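Side-chain contact in 2-nitropropane dioxygenase (Streptomyces ansochromogenes, PDB 3BW2), which probably oxidises alkyl nitronates such as propionate 3-nitronate with molecular oxygen, using bound flavin mononucleotide as cofactor: residues N68-Q73 with A292-V297. Sequence-based numbering, arbitrary orientation.
Sequences NVFMPQ and AAYPDV. With FMN (flavin mononucleotide), chain B.
Y294 reaches F70 with CG anti to the backbone N (chi1 178°), which carries its phenol toward segment 68-73. F70 holds CG anti to its own carbonyl carbon (chi1 -63°), which places its ring where CD2 meets the Y294 hydroxyl and CZ meets the flavin. The two side chains cross at about a right angle. The phenol oxygen OH of Y294 lies 3.9 Å from CD2 of F70, at an oblique approach to the ring. That oxygen is hydrogen-bonded to the hydroxyl of Y44. Q73 touches the edge of the Y294 ring through its aliphatic part, with CG 3.7 Å from CD2 of Y294 and near the ring plane. CB of P295, which follows a cis peptide bond, sits over the centre of one face of the same ring. P295 is also the N-cap residue of helix 296-311. Segment 68-73 runs off the C-terminal end of strand 65-70, part of the parallel sheet of the TIM barrel, where flavin mononucleotide binds. The contact thus ties this end of the barrel to the start of helix 296-311. CZ of F70 is 3.3 Å from O4 of the flavin, which lies at the ring edge. N68 takes a hydrogen bond on OD1 from flavin N3 at 2.9 Å, with an N-H...O angle of 151°. Its ND2 is hydrogen-bonded to the hydroxyl of S127, which helps fix the amide's rotation. A leucine in place of N68 would probably leave both flavin N3 and the S127 hydroxyl without this amide partner. The ring of F130 meets that of F70 edge-to-face and also touches the ring of Y294.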
# COMPACT_ATOMS: atom_id res chain seq x y z
N ASN A 68 -11.42 -20.09 -10.01
CA ASN A 68 -10.01 -19.84 -9.73
C ASN A 68 -9.30 -21.13 -9.33
O ASN A 68 -9.83 -21.93 -8.57
CB ASN A 68 -9.91 -18.78 -8.63
CG ASN A 68 -8.49 -18.60 -8.11
OD1 ASN A 68 -8.09 -19.25 -7.14
ND2 ASN A 68 -7.73 -17.71 -8.74
N VAL A 69 -8.09 -21.33 -9.85
CA VAL A 69 -7.33 -22.53 -9.51
C VAL A 69 -5.92 -22.17 -9.04
O VAL A 69 -5.34 -21.17 -9.47
CB VAL A 69 -7.24 -23.51 -10.70
CG1 VAL A 69 -8.63 -23.82 -11.24
CG2 VAL A 69 -6.37 -22.94 -11.79
N PHE A 70 -5.38 -22.99 -8.14
CA PHE A 70 -4.03 -22.76 -7.62
C PHE A 70 -3.00 -23.49 -8.47
O PHE A 70 -3.23 -24.62 -8.90
CB PHE A 70 -3.91 -23.26 -6.18
CG PHE A 70 -4.79 -22.55 -5.19
CD1 PHE A 70 -5.35 -21.31 -5.49
CD2 PHE A 70 -5.01 -23.09 -3.93
CE1 PHE A 70 -6.11 -20.62 -4.55
CE2 PHE A 70 -5.77 -22.42 -2.98
CZ PHE A 70 -6.32 -21.18 -3.29
N MET A 71 -1.87 -22.83 -8.70
CA MET A 71 -0.79 -23.43 -9.48
C MET A 71 -0.09 -24.45 -8.59
O MET A 71 0.05 -24.24 -7.38
CB MET A 71 0.23 -22.37 -9.90
CG MET A 71 -0.29 -21.32 -10.86
SD MET A 71 -0.84 -22.07 -12.40
CE MET A 71 0.65 -22.87 -12.94
N PRO A 72 0.35 -25.57 -9.18
CA PRO A 72 1.04 -26.58 -8.38
C PRO A 72 2.29 -25.94 -7.79
O PRO A 72 2.89 -25.05 -8.40
CB PRO A 72 1.39 -27.66 -9.40
CG PRO A 72 0.26 -27.57 -10.38
CD PRO A 72 0.10 -26.07 -10.54
N GLN A 73 2.69 -26.37 -6.59
CA GLN A 73 3.87 -25.81 -5.95
C GLN A 73 4.96 -26.87 -5.86
O GLN A 73 4.70 -28.01 -5.50
CB GLN A 73 3.52 -25.29 -4.55
CG GLN A 73 2.45 -24.21 -4.52
CD GLN A 73 2.80 -23.01 -5.39
OE1 GLN A 73 2.25 -22.83 -6.48
NE2 GLN A 73 3.72 -22.18 -4.91
N ALA A 292 8.87 -20.44 5.38
CA ALA A 292 8.33 -20.36 4.03
C ALA A 292 8.23 -21.80 3.55
O ALA A 292 9.19 -22.35 3.01
CB ALA A 292 9.26 -19.56 3.14
N ALA A 293 7.07 -22.41 3.75
CA ALA A 293 6.86 -23.80 3.34
C ALA A 293 5.39 -24.05 3.03
O ALA A 293 4.64 -24.51 3.89
CB ALA A 293 7.33 -24.74 4.45
N TYR A 294 4.99 -23.74 1.80
CA TYR A 294 3.62 -23.91 1.35
C TYR A 294 3.54 -25.02 0.31
O TYR A 294 4.42 -25.15 -0.53
CB TYR A 294 3.12 -22.60 0.73
CG TYR A 294 1.72 -22.68 0.18
CD1 TYR A 294 0.62 -22.45 1.00
CD2 TYR A 294 1.50 -23.01 -1.15
CE1 TYR A 294 -0.68 -22.55 0.51
CE2 TYR A 294 0.20 -23.12 -1.66
CZ TYR A 294 -0.88 -22.89 -0.83
OH TYR A 294 -2.16 -22.98 -1.32
N PRO A 295 2.47 -25.84 0.34
CA PRO A 295 1.34 -25.80 1.26
C PRO A 295 1.59 -26.65 2.50
O PRO A 295 0.67 -26.96 3.26
CB PRO A 295 0.20 -26.35 0.42
CG PRO A 295 0.90 -27.44 -0.34
CD PRO A 295 2.21 -26.79 -0.76
N ASP A 296 2.85 -27.02 2.71
CA ASP A 296 3.24 -27.85 3.85
C ASP A 296 2.64 -27.34 5.16
O ASP A 296 1.98 -28.09 5.89
CB ASP A 296 4.76 -27.89 3.98
CG ASP A 296 5.44 -28.48 2.75
OD1 ASP A 296 5.27 -27.92 1.65
OD2 ASP A 296 6.14 -29.50 2.89
N VAL A 297 2.87 -26.07 5.47
CA VAL A 297 2.35 -25.48 6.70
C VAL A 297 0.83 -25.47 6.69
O VAL A 297 0.19 -25.72 7.72
CB VAL A 297 2.90 -24.05 6.90
CG1 VAL A 297 2.27 -23.42 8.13
CG2 VAL A 297 4.42 -24.10 7.06
N1 FMN B . -7.45 -15.29 -4.33
C2 FMN B . -7.37 -16.40 -5.19
O2 FMN B . -6.91 -16.27 -6.32
N3 FMN B . -7.82 -17.65 -4.78
C4 FMN B . -8.36 -17.87 -3.53
O4 FMN B . -8.75 -19.01 -3.21
C4A FMN B . -8.47 -16.76 -2.65
N5 FMN B . -9.03 -16.91 -1.38
C5A FMN B . -9.17 -15.83 -0.51
C6 FMN B . -9.77 -16.03 0.76
C7 FMN B . -9.95 -14.96 1.70
C7M FMN B . -11.23 -15.10 2.56
C8 FMN B . -9.52 -13.66 1.24
C8M FMN B . -10.18 -12.35 1.68
C9 FMN B . -8.88 -13.45 -0.02
C9A FMN B . -8.71 -14.54 -0.91
N10 FMN B . -8.11 -14.38 -2.19
C10 FMN B . -8.00 -15.47 -3.07
C1' FMN B . -7.45 -13.05 -2.58
C2' FMN B . -8.44 -12.27 -3.47
O2' FMN B . -8.32 -12.75 -4.81
C3' FMN B . -8.14 -10.74 -3.52
O3' FMN B . -6.79 -10.61 -3.99
C4' FMN B . -8.25 -10.02 -2.16
O4' FMN B . -9.47 -10.44 -1.55
C5' FMN B . -8.26 -8.48 -2.35
O5' FMN B . -8.38 -7.77 -1.09
P FMN B . -9.75 -7.36 -0.30
O1P FMN B . -10.38 -7.17 -1.64
O2P FMN B . -8.80 -6.34 0.32
O3P FMN B . -9.70 -8.77 0.24